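Local coordinates for mitomycin biosynthesis 6-O-methyltransferase (Streptomyces lavendulae, PDB 3GWZ), which transfers the methyl group of S-adenosyl-L-methionine to the 6-hydroxyl of demethylated mitomycins A and B, forming the quinone methoxy group, at residues D122-A136 against E177-T189. Residues are numbered along the deposited sequence; the frame is centred on the assembly and turned at random.
Sequences DPASPVATDARFQAA and ELFNRAMGSVSLT. With SAH (S-adenosyl-L-homocysteine), chain G.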
ATOM      1  N   ASP A 122       5.210   5.861   3.273  1.00 26.33           N
ATOM      2  CA  ASP A 122       4.715   5.412   4.562  1.00 27.88           C
ATOM      3  C   ASP A 122       4.904   6.533   5.578  1.00 29.90           C
ATOM      4  O   ASP A 122       6.037   6.908   5.889  1.00 23.51           O
ATOM      5  CB  ASP A 122       5.477   4.162   4.999  1.00 25.12           C
ATOM      6  CG  ASP A 122       5.045   3.658   6.361  1.00 35.72           C
ATOM      7  OD1 ASP A 122       4.182   4.306   6.995  1.00 34.17           O
ATOM      8  OD2 ASP A 122       5.569   2.610   6.798  1.00 30.03           O
ATOM      9  N   PRO A 123       3.789   7.075   6.094  1.00 24.27           N
ATOM     10  CA  PRO A 123       3.814   8.241   6.988  1.00 21.03           C
ATOM     11  C   PRO A 123       4.571   7.957   8.277  1.00 23.96           C
ATOM     12  O   PRO A 123       4.906   8.881   9.012  1.00 24.00           O
ATOM     13  CB  PRO A 123       2.330   8.493   7.287  1.00 30.33           C
ATOM     14  CG  PRO A 123       1.641   7.190   6.995  1.00 28.95           C
ATOM     15  CD  PRO A 123       2.430   6.536   5.903  1.00 27.21           C
ATOM     16  N   ALA A 124       4.846   6.687   8.542  1.00 23.48           N
ATOM     17  CA  ALA A 124       5.581   6.308   9.742  1.00 15.17           C
ATOM     18  C   ALA A 124       7.075   6.115   9.478  1.00 21.84           C
ATOM     19  O   ALA A 124       7.846   5.830  10.396  1.00 21.48           O
ATOM     20  CB  ALA A 124       4.984   5.042  10.350  1.00 26.54           C
ATOM     21  N   SER A 125       7.494   6.262   8.226  1.00 20.49           N
ATOM     22  CA  SER A 125       8.901   6.042   7.896  1.00 21.07           C
ATOM     23  C   SER A 125       9.674   7.348   7.746  1.00 16.30           C
ATOM     24  O   SER A 125       9.390   8.131   6.849  1.00 15.26           O
ATOM     25  CB  SER A 125       9.028   5.248   6.601  1.00 24.23           C
ATOM     26  OG  SER A 125      10.368   5.285   6.146  1.00 22.39           O
ATOM     27  N   PRO A 126      10.656   7.578   8.624  1.00 18.97           N
ATOM     28  CA  PRO A 126      11.446   8.805   8.497  1.00 18.20           C
ATOM     29  C   PRO A 126      12.152   8.869   7.140  1.00 18.48           C
ATOM     30  O   PRO A 126      12.094   9.897   6.465  1.00 15.84           O
ATOM     31  CB  PRO A 126      12.451   8.692   9.651  1.00 18.55           C
ATOM     32  CG  PRO A 126      11.748   7.825  10.665  1.00 20.81           C
ATOM     33  CD  PRO A 126      11.002   6.818   9.837  1.00 18.50           C
ATOM     34  N   VAL A 127      12.777   7.775   6.717  1.00 17.42           N
ATOM     35  CA  VAL A 127      13.587   7.838   5.502  1.00 15.73           C
ATOM     36  C   VAL A 127      12.731   8.049   4.257  1.00 13.59           C
ATOM     37  O   VAL A 127      13.093   8.834   3.382  1.00 15.15           O
ATOM     38  CB  VAL A 127      14.486   6.598   5.324  1.00 19.77           C
ATOM     39  CG1 VAL A 127      15.290   6.713   4.031  1.00 21.65           C
ATOM     40  CG2 VAL A 127      15.423   6.454   6.508  1.00 26.95           C
ATOM     41  N   ALA A 128      11.596   7.357   4.178  1.00 15.03           N
ATOM     42  CA  ALA A 128      10.700   7.490   3.028  1.00 17.94           C
ATOM     43  C   ALA A 128      10.094   8.885   2.922  1.00 18.39           C
ATOM     44  O   ALA A 128       9.987   9.444   1.830  1.00 13.53           O
ATOM     45  CB  ALA A 128       9.588   6.442   3.075  1.00 19.14           C
ATOM     46  N   THR A 129       9.674   9.445   4.050  1.00 15.38           N
ATOM     47  CA  THR A 129       9.080  10.782   4.006  1.00 15.01           C
ATOM     48  C   THR A 129      10.156  11.813   3.734  1.00 12.65           C
ATOM     49  O   THR A 129       9.918  12.786   3.007  1.00 14.84           O
ATOM     50  CB  THR A 129       8.328  11.143   5.300  1.00 12.97           C
ATOM     51  OG1 THR A 129       9.163  10.865   6.435  1.00 12.32           O
ATOM     52  CG2 THR A 129       7.038  10.338   5.385  1.00 15.12           C
ATOM     53  N   ASP A 130      11.345  11.599   4.294  1.00 12.21           N
ATOM     54  CA  ASP A 130      12.426  12.563   4.096  1.00 12.42           C
ATOM     55  C   ASP A 130      12.878  12.563   2.632  1.00 17.01           C
ATOM     56  O   ASP A 130      13.163  13.617   2.054  1.00 12.96           O
ATOM     57  CB  ASP A 130      13.605  12.289   5.035  1.00 12.42           C
ATOM     58  CG  ASP A 130      14.310  13.564   5.477  1.00 19.40           C
ATOM     59  OD1 ASP A 130      13.860  14.672   5.105  1.00 18.02           O
ATOM     60  OD2 ASP A 130      15.317  13.457   6.202  1.00 19.44           O
ATOM     61  N   ALA A 131      12.941  11.384   2.024  1.00 14.25           N
ATOM     62  CA  ALA A 131      13.359  11.307   0.624  1.00 13.70           C
ATOM     63  C   ALA A 131      12.427  12.147  -0.244  1.00 10.97           C
ATOM     64  O   ALA A 131      12.880  12.858  -1.133  1.00 16.30           O
ATOM     65  CB  ALA A 131      13.392   9.870   0.139  1.00 12.17           C
ATOM     66  N   ARG A 132      11.126  12.076   0.027  1.00 12.26           N
ATOM     67  CA  ARG A 132      10.145  12.828  -0.758  1.00 15.95           C
ATOM     68  C   ARG A 132      10.171  14.325  -0.472  1.00 13.80           C
ATOM     69  O   ARG A 132       9.928  15.135  -1.363  1.00 10.85           O
ATOM     70  CB  ARG A 132       8.734  12.255  -0.553  1.00 17.31           C
ATOM     71  CG  ARG A 132       8.564  10.898  -1.237  1.00 20.16           C
ATOM     72  CD  ARG A 132       7.350  10.116  -0.760  1.00 22.00           C
ATOM     73  NE  ARG A 132       7.214   8.898  -1.553  1.00 24.17           N
ATOM     74  CZ  ARG A 132       7.927   7.791  -1.356  1.00 25.26           C
ATOM     75  NH1 ARG A 132       8.817   7.736  -0.370  1.00 21.16           N
ATOM     76  NH2 ARG A 132       7.744   6.732  -2.140  1.00 25.83           N
ATOM     77  N   PHE A 133      10.458  14.677   0.781  1.00 13.81           N
ATOM     78  CA  PHE A 133      10.640  16.069   1.215  1.00 13.10           C
ATOM     79  C   PHE A 133      11.836  16.676   0.478  1.00 12.02           C
ATOM     80  O   PHE A 133      11.745  17.758  -0.098  1.00 11.74           O
ATOM     81  CB  PHE A 133      10.860  16.059   2.742  1.00 10.72           C
ATOM     82  CG  PHE A 133      11.125  17.420   3.376  1.00  9.82           C
ATOM     83  CD1 PHE A 133      10.366  18.527   3.052  1.00 12.31           C
ATOM     84  CD2 PHE A 133      12.100  17.548   4.363  1.00 12.54           C
ATOM     85  CE1 PHE A 133      10.606  19.769   3.668  1.00 14.38           C
ATOM     86  CE2 PHE A 133      12.347  18.777   4.991  1.00 12.42           C
ATOM     87  CZ  PHE A 133      11.589  19.889   4.636  1.00 12.68           C
ATOM     88  N   GLN A 134      12.951  15.953   0.479  1.00 11.40           N
ATOM     89  CA  GLN A 134      14.182  16.401  -0.173  1.00 13.60           C
ATOM     90  C   GLN A 134      14.069  16.466  -1.700  1.00 11.95           C
ATOM     91  O   GLN A 134      14.839  17.166  -2.359  1.00 11.59           O
ATOM     92  CB  GLN A 134      15.330  15.461   0.191  1.00 14.55           C
ATOM     93  CG  GLN A 134      15.717  15.497   1.654  1.00 15.74           C
ATOM     94  CD  GLN A 134      16.654  14.368   2.022  1.00 13.88           C
ATOM     95  OE1 GLN A 134      17.105  13.611   1.156  1.00 18.09           O
ATOM     96  NE2 GLN A 134      16.941  14.235   3.312  1.00 13.87           N
ATOM     97  N   ALA A 135      13.127  15.716  -2.258  1.00 11.82           N
ATOM     98  CA  ALA A 135      12.926  15.699  -3.705  1.00 10.86           C
ATOM     99  C   ALA A 135      12.459  17.059  -4.221  1.00 12.30           C
ATOM    100  O   ALA A 135      12.727  17.423  -5.368  1.00 10.82           O
ATOM    101  CB  ALA A 135      11.924  14.617  -4.083  1.00 14.04           C
ATOM    102  N   ALA A 136      11.757  17.807  -3.371  1.00 11.77           N
ATOM    103  CA  ALA A 136      11.257  19.127  -3.737  1.00 11.53           C
ATOM    104  C   ALA A 136      12.371  20.049  -4.215  1.00 12.33           C
ATOM    105  O   ALA A 136      13.428  20.137  -3.589  1.00 13.05           O
ATOM    106  CB  ALA A 136      10.511  19.776  -2.566  1.00 12.47           C
ATOM    107  N   GLU A 177       2.597  19.817   3.429  1.00 15.19           N
ATOM    108  CA  GLU A 177       2.364  18.385   3.555  1.00 16.56           C
ATOM    109  C   GLU A 177       3.681  17.601   3.544  1.00 18.07           C
ATOM    110  O   GLU A 177       3.885  16.737   4.395  1.00 14.74           O
ATOM    111  CB  GLU A 177       1.418  17.900   2.445  1.00 19.72           C
ATOM    112  CG  GLU A 177       1.433  16.393   2.199  1.00 30.68           C
ATOM    113  CD  GLU A 177       0.412  15.647   3.032  1.00 46.71           C
ATOM    114  OE1 GLU A 177       0.070  16.128   4.132  1.00 42.11           O
ATOM    115  OE2 GLU A 177      -0.052  14.574   2.584  1.00 54.28           O
ATOM    116  N   LEU A 178       4.574  17.904   2.598  1.00 15.08           N
ATOM    117  CA  LEU A 178       5.870  17.216   2.541  1.00 13.54           C
ATOM    118  C   LEU A 178       6.669  17.400   3.832  1.00 14.35           C
ATOM    119  O   LEU A 178       7.254  16.445   4.355  1.00 11.51           O
ATOM    120  CB  LEU A 178       6.716  17.700   1.359  1.00 11.76           C
ATOM    121  CG  LEU A 178       6.218  17.264  -0.017  1.00 15.29           C
ATOM    122  CD1 LEU A 178       7.062  17.929  -1.090  1.00 18.74           C
ATOM    123  CD2 LEU A 178       6.265  15.746  -0.122  1.00 19.97           C
ATOM    124  N   PHE A 179       6.708  18.629   4.333  1.00 10.02           N
ATOM    125  CA  PHE A 179       7.431  18.872   5.575  1.00 15.50           C
ATOM    126  C   PHE A 179       6.765  18.204   6.792  1.00 15.22           C
ATOM    127  O   PHE A 179       7.419  17.493   7.572  1.00 12.81           O
ATOM    128  CB  PHE A 179       7.621  20.358   5.855  1.00 13.30           C
ATOM    129  CG  PHE A 179       8.117  20.622   7.252  1.00 10.73           C
ATOM    130  CD1 PHE A 179       9.329  20.094   7.671  1.00 17.06           C
ATOM    131  CD2 PHE A 179       7.359  21.342   8.152  1.00 16.94           C
ATOM    132  CE1 PHE A 179       9.789  20.302   8.971  1.00 19.22           C
ATOM    133  CE2 PHE A 179       7.811  21.558   9.452  1.00 13.55           C
ATOM    134  CZ  PHE A 179       9.033  21.038   9.856  1.00 16.96           C
ATOM    135  N   ASN A 180       5.470  18.433   6.962  1.00 15.30           N
ATOM    136  CA  ASN A 180       4.766  17.865   8.114  1.00 13.85           C
ATOM    137  C   ASN A 180       4.787  16.340   8.164  1.00 16.32           C
ATOM    138  O   ASN A 180       4.803  15.755   9.247  1.00 15.91           O
ATOM    139  CB  ASN A 180       3.333  18.390   8.191  1.00 16.43           C
ATOM    140  CG  ASN A 180       3.277  19.830   8.664  1.00 18.33           C
ATOM    141  OD1 ASN A 180       4.268  20.367   9.160  1.00 18.26           O
ATOM    142  ND2 ASN A 180       2.122  20.456   8.514  1.00 16.62           N
ATOM    143  N   ARG A 181       4.783  15.702   6.994  1.00 13.98           N
ATOM    144  CA  ARG A 181       4.958  14.253   6.917  1.00 18.47           C
ATOM    145  C   ARG A 181       6.366  13.835   7.354  1.00 13.80           C
ATOM    146  O   ARG A 181       6.531  12.842   8.054  1.00 14.37           O
ATOM    147  CB  ARG A 181       4.686  13.730   5.496  1.00 12.76           C
ATOM    148  CG  ARG A 181       3.209  13.557   5.148  1.00 20.27           C
ATOM    149  CD  ARG A 181       3.018  13.079   3.705  1.00 16.16           C
ATOM    150  NE  ARG A 181       3.448  11.692   3.517  1.00 23.72           N
ATOM    151  CZ  ARG A 181       2.669  10.628   3.708  1.00 37.29           C
ATOM    152  NH1 ARG A 181       1.408  10.787   4.112  1.00 23.26           N
ATOM    153  NH2 ARG A 181       3.147   9.402   3.493  1.00 28.96           N
ATOM    154  N   ALA A 182       7.383  14.582   6.937  1.00 13.86           N
ATOM    155  CA  ALA A 182       8.755  14.203   7.266  1.00 11.05           C
ATOM    156  C   ALA A 182       9.047  14.406   8.751  1.00 13.34           C
ATOM    157  O   ALA A 182       9.743  13.601   9.371  1.00 13.14           O
ATOM    158  CB  ALA A 182       9.758  14.979   6.410  1.00 13.66           C
HETATM  159  N   MSE A 183       8.531  15.497   9.313  1.00 13.67           N
HETATM  160  CA  MSE A 183       8.651  15.746  10.749  1.00 13.11           C
HETATM  161  C   MSE A 183       7.772  14.746  11.512  1.00 14.97           C
HETATM  162  O   MSE A 183       8.161  14.219  12.561  1.00 13.87           O
HETATM  163  CB  MSE A 183       8.199  17.180  11.059  1.00 14.01           C
HETATM  164  CG  MSE A 183       8.441  17.655  12.478  1.00 16.96           C
HETATM  165 SE   MSE A 183      10.342  17.839  12.919  0.69 22.06          SE
HETATM  166  CE  MSE A 183      10.551  16.279  14.055  1.00 15.89           C
ATOM    167  N   GLY A 184       6.582  14.490  10.979  1.00 13.79           N
ATOM    168  CA  GLY A 184       5.617  13.632  11.657  1.00 14.46           C
ATOM    169  C   GLY A 184       6.066  12.193  11.827  1.00 19.96           C
ATOM    170  O   GLY A 184       5.695  11.533  12.801  1.00 15.94           O
ATOM    171  N   SER A 185       6.847  11.694  10.873  1.00 15.39           N
ATOM    172  CA  SER A 185       7.318  10.312  10.929  1.00 16.72           C
ATOM    173  C   SER A 185       8.363  10.164  12.031  1.00 18.44           C
ATOM    174  O   SER A 185       8.326   9.224  12.832  1.00 14.97           O
ATOM    175  CB  SER A 185       7.909   9.893   9.578  1.00 14.25           C
ATOM    176  OG  SER A 185       9.028  10.703   9.240  1.00 15.93           O
ATOM    177  N   VAL A 186       9.301  11.101  12.059  1.00 14.64           N
ATOM    178  CA  VAL A 186      10.280  11.167  13.129  1.00 15.19           C
ATOM    179  C   VAL A 186       9.569  11.246  14.482  1.00 15.33           C
ATOM    180  O   VAL A 186       9.920  10.536  15.434  1.00 15.50           O
ATOM    181  CB  VAL A 186      11.221  12.380  12.929  1.00 15.22           C
ATOM    182  CG1 VAL A 186      12.044  12.634  14.179  1.00 20.40           C
ATOM    183  CG2 VAL A 186      12.126  12.140  11.736  1.00 19.92           C
ATOM    184  N   SER A 187       8.550  12.094  14.551  1.00 14.20           N
ATOM    185  CA  SER A 187       7.854  12.344  15.815  1.00 15.59           C
ATOM    186  C   SER A 187       7.124  11.106  16.327  1.00 15.66           C
ATOM    187  O   SER A 187       7.104  10.839  17.525  1.00 16.46           O
ATOM    188  CB  SER A 187       6.877  13.512  15.670  1.00 14.03           C
ATOM    189  OG  SER A 187       6.373  13.887  16.940  1.00 16.32           O
ATOM    190  N   LEU A 188       6.535  10.341  15.418  1.00 15.78           N
ATOM    191  CA  LEU A 188       5.848   9.117  15.816  1.00 22.27           C
ATOM    192  C   LEU A 188       6.769   8.186  16.599  1.00 22.36           C
ATOM    193  O   LEU A 188       6.360   7.585  17.590  1.00 24.66           O
ATOM    194  CB  LEU A 188       5.272   8.409  14.595  1.00 19.30           C
ATOM    195  CG  LEU A 188       3.882   8.907  14.207  1.00 22.88           C
ATOM    196  CD1 LEU A 188       3.548   8.573  12.753  1.00 33.28           C
ATOM    197  CD2 LEU A 188       2.834   8.324  15.153  1.00 25.84           C
ATOM    198  N   THR A 189       8.020   8.081  16.167  1.00 17.19           N
ATOM    199  CA  THR A 189       8.974   7.226  16.855  1.00 23.54           C
ATOM    200  C   THR A 189       9.342   7.798  18.220  1.00 26.49           C
ATOM    201  O   THR A 189       9.315   7.098  19.239  1.00 24.92           O
ATOM    202  CB  THR A 189      10.248   7.037  16.017  1.00 30.35           C
ATOM    203  OG1 THR A 189       9.894   6.509  14.732  1.00 36.89           O
ATOM    204  CG2 THR A 189      11.215   6.091  16.714  1.00 35.06           C
TER
HETATM  205  N   SAH G 352       7.039  19.436  17.926  1.00 12.43           N
HETATM  206  CA  SAH G 352       6.810  18.790  16.588  1.00 10.20           C
HETATM  207  CB  SAH G 352       7.165  19.693  15.389  1.00 11.62           C
HETATM  208  CG  SAH G 352       8.619  20.198  15.317  1.00 16.88           C
HETATM  209  SD  SAH G 352       8.923  21.121  13.815  1.00  7.27           S
HETATM  210  C   SAH G 352       7.605  17.517  16.509  1.00 18.92           C
HETATM  211  O   SAH G 352       7.332  16.679  15.643  1.00 17.14           O
HETATM  212  OXT SAH G 352       8.525  17.289  17.306  1.00 16.00           O
HETATM  213  C5' SAH G 352       8.738  22.780  14.438  1.00 12.17           C
HETATM  214  C4' SAH G 352       7.274  23.264  14.500  1.00 12.98           C
HETATM  215  O4' SAH G 352       7.155  24.637  14.942  1.00 12.80           O
HETATM  216  C3' SAH G 352       6.478  23.194  13.193  1.00 12.81           C
HETATM  217  O3' SAH G 352       5.422  22.232  13.341  1.00 13.26           O
HETATM  218  C2' SAH G 352       5.880  24.588  12.988  1.00 11.76           C
HETATM  219  O2' SAH G 352       4.508  24.576  12.573  1.00 12.62           O
HETATM  220  C1' SAH G 352       5.939  25.174  14.380  1.00 12.81           C
HETATM  221  N9  SAH G 352       6.043  26.649  14.432  1.00 13.86           N
HETATM  222  C8  SAH G 352       6.927  27.417  13.755  1.00 13.93           C
HETATM  223  N7  SAH G 352       6.759  28.727  14.073  1.00 14.01           N
HETATM  224  C5  SAH G 352       5.757  28.791  14.982  1.00 15.60           C
HETATM  225  C6  SAH G 352       5.082  29.860  15.744  1.00 17.12           C
HETATM  226  N6  SAH G 352       5.481  31.142  15.565  1.00 11.24           N
HETATM  227  N1  SAH G 352       4.075  29.510  16.591  1.00 13.76           N
HETATM  228  C2  SAH G 352       3.698  28.233  16.749  1.00 16.26           C
HETATM  229  N3  SAH G 352       4.273  27.205  16.088  1.00 15.46           N
HETATM  230  C4  SAH G 352       5.287  27.423  15.214  1.00 13.53           C
HETATM  231  O   HOH W   1       5.991   8.941   2.123  1.00 13.67           O
HETATM  232  O   HOH W   2       4.216  11.489   8.593  1.00 20.84           O
HETATM  233  O   HOH W   3      11.731  12.327   8.076  1.00 13.99           O
HETATM  234  O   HOH W   4       7.413  13.936   3.096  1.00 16.87           O
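A182 O accepts from a water at 2.7 Å that also donates to P126 O at 2.9 Å, so the water ties one helix to the other; S185 OG is its second donor, at 3.0 Å from above the carbonyl plane. Two more waters repeat this bridge, one between P123 O and R181 O, the other between T129 O and L178 O. A chi1 of 61° turns S185 OG back over its own helix, where it donates to A182 O; T129 OG1 approaches S185 OG to 2.8 Å. Helix 126-135 and the 177-189 part of helix 173-197 run nearly antiparallel, 159° between directions and 8.1 Å between axes at closest approach. The second lies in the methyltransferase domain of this COMT-type enzyme, while the first packs through V127 and A131 on the second subunit of the homodimer. Further along, F133 CB rests on A182 CB (4.0 Å), and F133 CE1 on F179 CB (3.7 Å). The two rings meet obliquely, planes at 45°. Beyond them, F179 CZ reaches SD of the bound S-adenosyl-L-homocysteine at 4.0 Å. In the turn that precedes helix 126-135, P123 CA lies over one face of the R181 guanidinium.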